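Membrane protein implicated in regulation of membrane protease activity (PDB 3CP0) is of unconfirmed function but, as an NfeD-like membrane protein, probably helps regulate membrane protease activity through its soluble beta-barrel domain. Local coordinates at residues L24-V35 with F60-I71. Residues are numbered along the deposited sequence; the frame is centred on the assembly and turned at random.
Sequences LVGHRAEVLEDV and FAEGEIVSVIDI. With ZN (zinc ion), chain B.
Val31 packs on Val66 and Glu64 where strand 28-31, the first of this OB-type beta barrel, pairs antiparallel with strand 65-71, and the contact illustrates how such a barrel is closed. Val31, the residue with the most surface buried by the contact, is gripped through its backbone: its N donates to Glu64 O (2.8 Å) and its O accepts from Gly63 N (2.9 Å), in the type II turn Ala61-Glu64. Its two methyls divide the work. CG1, anti to the backbone N (chi1 175°), lies against the carbonyls of Phe60 and Ala61, whereas CG2 rests on Val66 CG1 (3.8 Å), the two side chains crossing at about a right angle. Val68 N-H donates almost straight to His27 O (2.8 Å), Gly26 N donates to Val68 O, and Val68 CB and CG2 each lie 3.5 Å from His27 O. Ala29 CB lies between Val66 CG2 and Val68 CG2. The side chains of Val25 and Ile71 slide past each other, CG2 against Ile71 CG1 (3.8 Å), while Val25 CG1 meets Ile69 O. His27 NE2 binds a zinc ion that Asp45 also binds. Beyond the strands, Asp34 OD1 accepts Glu62 N at 2.9 Å, the donor approaching from above the carboxylate plane.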
ATOM      1  N   LEU A  24       0.366  11.406   2.160  1.00 24.61           N
ATOM      2  CA  LEU A  24       0.978  10.065   2.232  1.00 23.82           C
ATOM      3  C   LEU A  24       1.461   9.547   0.856  1.00 21.60           C
ATOM      4  O   LEU A  24       2.216   8.602   0.785  1.00 20.38           O
ATOM      5  CB  LEU A  24       0.052   9.040   2.878  1.00 24.01           C
ATOM      6  CG  LEU A  24      -0.211   9.341   4.369  1.00 27.82           C
ATOM      7  CD1 LEU A  24      -1.200   8.340   4.888  1.00 30.59           C
ATOM      8  CD2 LEU A  24       1.080   9.362   5.232  1.00 29.50           C
ATOM      9  N   VAL A  25       1.012  10.194  -0.214  1.00 19.27           N
ATOM     10  CA  VAL A  25       1.338   9.686  -1.539  1.00 19.71           C
ATOM     11  C   VAL A  25       2.804   9.982  -1.768  1.00 19.16           C
ATOM     12  O   VAL A  25       3.244  11.098  -1.561  1.00 21.21           O
ATOM     13  CB  VAL A  25       0.420  10.340  -2.576  1.00 21.62           C
ATOM     14  CG1 VAL A  25       0.816   9.932  -3.919  1.00 23.31           C
ATOM     15  CG2 VAL A  25      -1.037   9.930  -2.277  1.00 21.83           C
ATOM     16  N   GLY A  26       3.541   8.957  -2.187  1.00 17.36           N
ATOM     17  CA  GLY A  26       4.958   9.013  -2.395  1.00 18.55           C
ATOM     18  C   GLY A  26       5.704   8.347  -1.243  1.00 19.12           C
ATOM     19  O   GLY A  26       6.899   8.053  -1.389  1.00 21.50           O
ATOM     20  N   HIS A  27       5.014   8.070  -0.139  1.00 18.41           N
ATOM     21  CA  HIS A  27       5.682   7.328   0.983  1.00 17.77           C
ATOM     22  C   HIS A  27       5.886   5.869   0.615  1.00 18.05           C
ATOM     23  O   HIS A  27       5.020   5.258  -0.052  1.00 19.70           O
ATOM     24  CB  HIS A  27       4.795   7.294   2.243  1.00 17.66           C
ATOM     25  CG  HIS A  27       4.763   8.580   3.033  1.00 18.70           C
ATOM     26  ND1 HIS A  27       4.740   9.843   2.456  1.00 18.68           N
ATOM     27  CD2 HIS A  27       4.683   8.776   4.381  1.00 19.19           C
ATOM     28  CE1 HIS A  27       4.658  10.753   3.417  1.00 22.19           C
ATOM     29  NE2 HIS A  27       4.648  10.127   4.586  1.00 20.94           N
ATOM     30  N   ARG A  28       6.959   5.271   1.113  1.00 18.61           N
ATOM     31  CA  ARG A  28       7.057   3.815   1.096  1.00 18.07           C
ATOM     32  C   ARG A  28       6.261   3.189   2.244  1.00 19.35           C
ATOM     33  O   ARG A  28       5.971   3.851   3.276  1.00 19.98           O
ATOM     34  CB  ARG A  28       8.511   3.428   1.168  1.00 18.59           C
ATOM     35  CG  ARG A  28       9.201   3.827  -0.192  1.00 20.33           C
ATOM     36  CD  ARG A  28      10.645   3.857   0.027  1.00 24.99           C
ATOM     37  NE  ARG A  28      11.330   4.275  -1.195  1.00 25.54           N
ATOM     38  CZ  ARG A  28      11.537   5.547  -1.544  1.00 30.77           C
ATOM     39  NH1 ARG A  28      11.118   6.557  -0.746  1.00 26.41           N
ATOM     40  NH2 ARG A  28      12.187   5.812  -2.670  1.00 31.26           N
ATOM     41  N   ALA A  29       5.977   1.896   2.126  1.00 18.47           N
ATOM     42  CA  ALA A  29       5.255   1.187   3.198  1.00 19.20           C
ATOM     43  C   ALA A  29       5.708  -0.267   3.191  1.00 18.65           C
ATOM     44  O   ALA A  29       6.068  -0.811   2.137  1.00 19.90           O
ATOM     45  CB  ALA A  29       3.744   1.280   2.958  1.00 19.33           C
ATOM     46  N   GLU A  30       5.540  -0.899   4.332  1.00 18.05           N
ATOM     47  CA  GLU A  30       5.954  -2.288   4.477  1.00 18.02           C
ATOM     48  C   GLU A  30       4.714  -3.174   4.515  1.00 18.55           C
ATOM     49  O   GLU A  30       3.725  -2.883   5.234  1.00 18.17           O
ATOM     50  CB  GLU A  30       6.756  -2.401   5.766  1.00 17.29           C
ATOM     51  CG  GLU A  30       7.207  -3.780   6.004  1.00 20.59           C
ATOM     52  CD  GLU A  30       8.134  -3.928   7.248  1.00 28.56           C
ATOM     53  OE1 GLU A  30       8.443  -2.926   7.964  1.00 31.03           O
ATOM     54  OE2 GLU A  30       8.552  -5.069   7.484  1.00 32.76           O
ATOM     55  N   VAL A  31       4.707  -4.202   3.668  1.00 17.73           N
ATOM     56  CA  VAL A  31       3.510  -5.059   3.578  1.00 18.20           C
ATOM     57  C   VAL A  31       3.391  -5.931   4.835  1.00 18.86           C
ATOM     58  O   VAL A  31       4.344  -6.629   5.216  1.00 18.74           O
ATOM     59  CB  VAL A  31       3.509  -5.939   2.324  1.00 18.87           C
ATOM     60  CG1 VAL A  31       2.295  -6.887   2.371  1.00 18.14           C
ATOM     61  CG2 VAL A  31       3.505  -5.056   0.996  1.00 17.98           C
ATOM     62  N   LEU A  32       2.244  -5.838   5.517  1.00 18.49           N
ATOM     63  CA  LEU A  32       1.977  -6.683   6.693  1.00 20.11           C
ATOM     64  C   LEU A  32       1.099  -7.873   6.398  1.00 20.55           C
ATOM     65  O   LEU A  32       1.258  -8.925   7.053  1.00 20.86           O
ATOM     66  CB  LEU A  32       1.293  -5.886   7.832  1.00 20.19           C
ATOM     67  CG  LEU A  32       2.031  -4.633   8.280  1.00 25.20           C
ATOM     68  CD1 LEU A  32       1.236  -3.926   9.354  1.00 28.32           C
ATOM     69  CD2 LEU A  32       3.452  -4.960   8.777  1.00 25.79           C
ATOM     70  N   GLU A  33       0.102  -7.691   5.536  0.50 20.28           N
ATOM     71  CA  GLU A  33      -0.671  -8.818   5.012  0.50 20.55           C
ATOM     72  C   GLU A  33      -0.716  -8.636   3.510  0.50 20.28           C
ATOM     73  O   GLU A  33      -0.864  -7.500   3.014  0.50 19.50           O
ATOM     74  CB  GLU A  33      -2.083  -8.832   5.582  0.50 21.00           C
ATOM     75  CG  GLU A  33      -2.169  -8.628   7.079  0.50 23.43           C
ATOM     76  CD  GLU A  33      -1.813  -9.862   7.904  0.50 30.69           C
ATOM     77  OE1 GLU A  33      -1.470 -10.938   7.338  0.50 31.97           O
ATOM     78  OE2 GLU A  33      -1.887  -9.745   9.151  0.50 32.86           O
ATOM     79  N   ASP A  34      -0.595  -9.750   2.792  1.00 19.62           N
ATOM     80  CA  ASP A  34      -0.395  -9.740   1.324  1.00 20.03           C
ATOM     81  C   ASP A  34      -1.376  -8.804   0.631  1.00 20.63           C
ATOM     82  O   ASP A  34      -2.604  -8.894   0.897  1.00 18.92           O
ATOM     83  CB  ASP A  34      -0.605 -11.131   0.717  1.00 22.06           C
ATOM     84  CG  ASP A  34       0.451 -12.141   1.107  1.00 26.34           C
ATOM     85  OD1 ASP A  34       1.322 -11.882   1.979  1.00 28.79           O
ATOM     86  OD2 ASP A  34       0.378 -13.265   0.510  1.00 35.85           O
ATOM     87  N   VAL A  35      -0.836  -7.949  -0.228  1.00 19.39           N
ATOM     88  CA  VAL A  35      -1.619  -6.914  -0.914  1.00 19.57           C
ATOM     89  C   VAL A  35      -1.920  -7.320  -2.336  1.00 22.32           C
ATOM     90  O   VAL A  35      -1.003  -7.523  -3.136  1.00 23.73           O
ATOM     91  CB  VAL A  35      -0.874  -5.558  -0.951  1.00 18.86           C
ATOM     92  CG1 VAL A  35      -1.676  -4.508  -1.754  1.00 23.54           C
ATOM     93  CG2 VAL A  35      -0.598  -5.068   0.462  1.00 18.57           C
ATOM     94  N   PHE A  60       1.703  -8.304  -3.716  1.00 19.51           N
ATOM     95  CA  PHE A  60       2.900  -7.968  -2.951  1.00 18.47           C
ATOM     96  C   PHE A  60       2.851  -8.782  -1.673  1.00 19.66           C
ATOM     97  O   PHE A  60       1.915  -8.643  -0.853  1.00 20.56           O
ATOM     98  CB  PHE A  60       2.924  -6.443  -2.645  1.00 18.56           C
ATOM     99  CG  PHE A  60       3.078  -5.614  -3.866  1.00 19.25           C
ATOM    100  CD1 PHE A  60       4.332  -5.440  -4.436  1.00 19.04           C
ATOM    101  CD2 PHE A  60       1.969  -4.993  -4.440  1.00 18.36           C
ATOM    102  CE1 PHE A  60       4.496  -4.656  -5.593  1.00 23.31           C
ATOM    103  CE2 PHE A  60       2.090  -4.216  -5.599  1.00 20.45           C
ATOM    104  CZ  PHE A  60       3.358  -4.038  -6.161  1.00 20.25           C
ATOM    105  N   ALA A  61       3.854  -9.620  -1.456  1.00 18.68           N
ATOM    106  CA  ALA A  61       3.772 -10.499  -0.299  1.00 20.90           C
ATOM    107  C   ALA A  61       4.226  -9.787   1.000  1.00 20.74           C
ATOM    108  O   ALA A  61       4.966  -8.797   0.948  1.00 20.00           O
ATOM    109  CB  ALA A  61       4.675 -11.724  -0.553  1.00 20.89           C
ATOM    110  N   GLU A  62       3.778 -10.306   2.149  0.50 20.73           N
ATOM    111  CA  GLU A  62       4.225  -9.850   3.461  0.50 20.83           C
ATOM    112  C   GLU A  62       5.750  -9.699   3.488  0.50 21.02           C
ATOM    113  O   GLU A  62       6.483 -10.623   3.080  0.50 20.96           O
ATOM    114  CB  GLU A  62       3.809 -10.851   4.552  0.50 21.06           C
ATOM    115  CG  GLU A  62       4.177 -10.397   5.960  0.50 20.81           C
ATOM    116  CD  GLU A  62       4.103 -11.500   7.007  0.50 22.49           C
ATOM    117  OE1 GLU A  62       3.794 -12.664   6.673  0.50 26.47           O
ATOM    118  OE2 GLU A  62       4.373 -11.193   8.177  0.50 24.99           O
ATOM    119  N   GLY A  63       6.198  -8.550   3.998  1.00 21.02           N
ATOM    120  CA  GLY A  63       7.616  -8.211   4.116  1.00 20.52           C
ATOM    121  C   GLY A  63       8.095  -7.368   2.966  1.00 20.48           C
ATOM    122  O   GLY A  63       9.158  -6.709   3.084  1.00 21.58           O
ATOM    123  N   GLU A  64       7.359  -7.347   1.854  1.00 19.47           N
ATOM    124  CA  GLU A  64       7.821  -6.505   0.728  1.00 21.63           C
ATOM    125  C   GLU A  64       7.674  -5.022   1.042  1.00 20.70           C
ATOM    126  O   GLU A  64       6.769  -4.633   1.799  1.00 19.91           O
ATOM    127  CB  GLU A  64       7.110  -6.838  -0.609  1.00 21.72           C
ATOM    128  CG  GLU A  64       7.466  -8.268  -1.126  1.00 26.09           C
ATOM    129  CD  GLU A  64       6.769  -8.617  -2.465  1.00 28.50           C
ATOM    130  OE1 GLU A  64       6.593  -7.707  -3.308  1.00 34.05           O
ATOM    131  OE2 GLU A  64       6.403  -9.801  -2.701  1.00 35.42           O
ATOM    132  N   ILE A  65       8.576  -4.217   0.465  1.00 18.57           N
ATOM    133  CA  ILE A  65       8.429  -2.752   0.543  1.00 17.96           C
ATOM    134  C   ILE A  65       7.780  -2.244  -0.744  1.00 17.78           C
ATOM    135  O   ILE A  65       8.210  -2.626  -1.853  1.00 19.58           O
ATOM    136  CB  ILE A  65       9.820  -2.045   0.720  1.00 18.38           C
ATOM    137  CG1 ILE A  65      10.611  -2.656   1.893  1.00 19.96           C
ATOM    138  CG2 ILE A  65       9.566  -0.520   0.886  1.00 19.11           C
ATOM    139  CD1 ILE A  65       9.803  -2.760   3.196  1.00 20.28           C
ATOM    140  N   VAL A  66       6.711  -1.443  -0.597  1.00 17.18           N
ATOM    141  CA  VAL A  66       6.009  -0.854  -1.738  1.00 17.19           C
ATOM    142  C   VAL A  66       6.003   0.674  -1.625  1.00 17.95           C
ATOM    143  O   VAL A  66       6.397   1.228  -0.569  1.00 18.15           O
ATOM    144  CB  VAL A  66       4.549  -1.378  -1.749  1.00 18.02           C
ATOM    145  CG1 VAL A  66       4.610  -2.901  -1.975  1.00 16.93           C
ATOM    146  CG2 VAL A  66       3.857  -1.093  -0.366  1.00 20.03           C
ATOM    147  N   SER A  67       5.583   1.343  -2.695  1.00 17.46           N
ATOM    148  CA  SER A  67       5.437   2.790  -2.726  1.00 18.04           C
ATOM    149  C   SER A  67       3.941   3.094  -2.815  1.00 18.62           C
ATOM    150  O   SER A  67       3.202   2.475  -3.625  1.00 19.99           O
ATOM    151  CB  SER A  67       6.165   3.401  -3.953  1.00 21.02           C
ATOM    152  OG  SER A  67       7.555   3.579  -3.602  1.00 22.82           O
ATOM    153  N   VAL A  68       3.499   4.031  -1.988  1.00 17.20           N
ATOM    154  CA  VAL A  68       2.091   4.506  -2.065  1.00 17.42           C
ATOM    155  C   VAL A  68       1.986   5.485  -3.225  1.00 17.30           C
ATOM    156  O   VAL A  68       2.674   6.512  -3.246  1.00 18.04           O
ATOM    157  CB  VAL A  68       1.634   5.187  -0.744  1.00 19.38           C
ATOM    158  CG1 VAL A  68       0.190   5.674  -0.882  1.00 18.78           C
ATOM    159  CG2 VAL A  68       1.775   4.192   0.453  1.00 19.50           C
ATOM    160  N   ILE A  69       1.188   5.133  -4.229  1.00 16.86           N
ATOM    161  CA  ILE A  69       1.061   6.015  -5.403  1.00 15.35           C
ATOM    162  C   ILE A  69      -0.280   6.733  -5.547  1.00 16.94           C
ATOM    163  O   ILE A  69      -0.488   7.537  -6.419  1.00 17.19           O
ATOM    164  CB  ILE A  69       1.533   5.261  -6.738  1.00 18.46           C
ATOM    165  CG1 ILE A  69       0.771   3.947  -6.933  1.00 17.95           C
ATOM    166  CG2 ILE A  69       3.019   4.974  -6.667  1.00 20.47           C
ATOM    167  CD1 ILE A  69      -0.697   4.145  -7.174  1.00 19.71           C
ATOM    168  N   ASP A  70      -1.187   6.387  -4.662  1.00 16.34           N
ATOM    169  CA  ASP A  70      -2.512   7.031  -4.614  1.00 16.85           C
ATOM    170  C   ASP A  70      -3.168   6.671  -3.298  1.00 18.54           C
ATOM    171  O   ASP A  70      -2.775   5.743  -2.632  1.00 17.99           O
ATOM    172  CB  ASP A  70      -3.351   6.564  -5.801  1.00 16.62           C
ATOM    173  CG  ASP A  70      -4.596   7.454  -6.012  1.00 23.29           C
ATOM    174  OD1 ASP A  70      -4.735   8.549  -5.382  1.00 24.37           O
ATOM    175  OD2 ASP A  70      -5.460   6.949  -6.758  1.00 26.95           O
ATOM    176  N   ILE A  71      -4.157   7.457  -2.898  1.00 19.87           N
ATOM    177  CA  ILE A  71      -4.958   7.127  -1.707  1.00 21.57           C
ATOM    178  C   ILE A  71      -6.390   7.282  -2.185  1.00 22.94           C
ATOM    179  O   ILE A  71      -6.753   8.331  -2.779  1.00 23.43           O
ATOM    180  CB  ILE A  71      -4.716   8.102  -0.566  1.00 22.46           C
ATOM    181  CG1 ILE A  71      -3.307   8.006   0.034  1.00 25.87           C
ATOM    182  CG2 ILE A  71      -5.784   7.878   0.566  1.00 24.92           C
ATOM    183  CD1 ILE A  71      -3.051   6.954   1.104  1.00 29.27           C
TER
HETATM  184 ZN    ZN B 101       4.521  10.935   6.462  1.00 21.57          ZN
HETATM  185  O   HOH W   1       7.889   6.228  -3.194  1.00 28.11           O
HETATM  186  O   HOH W   2      10.371  -6.369   5.604  1.00 37.82           O
HETATM  187  O   HOH W   3       3.243  12.617   6.223  1.00 24.98           O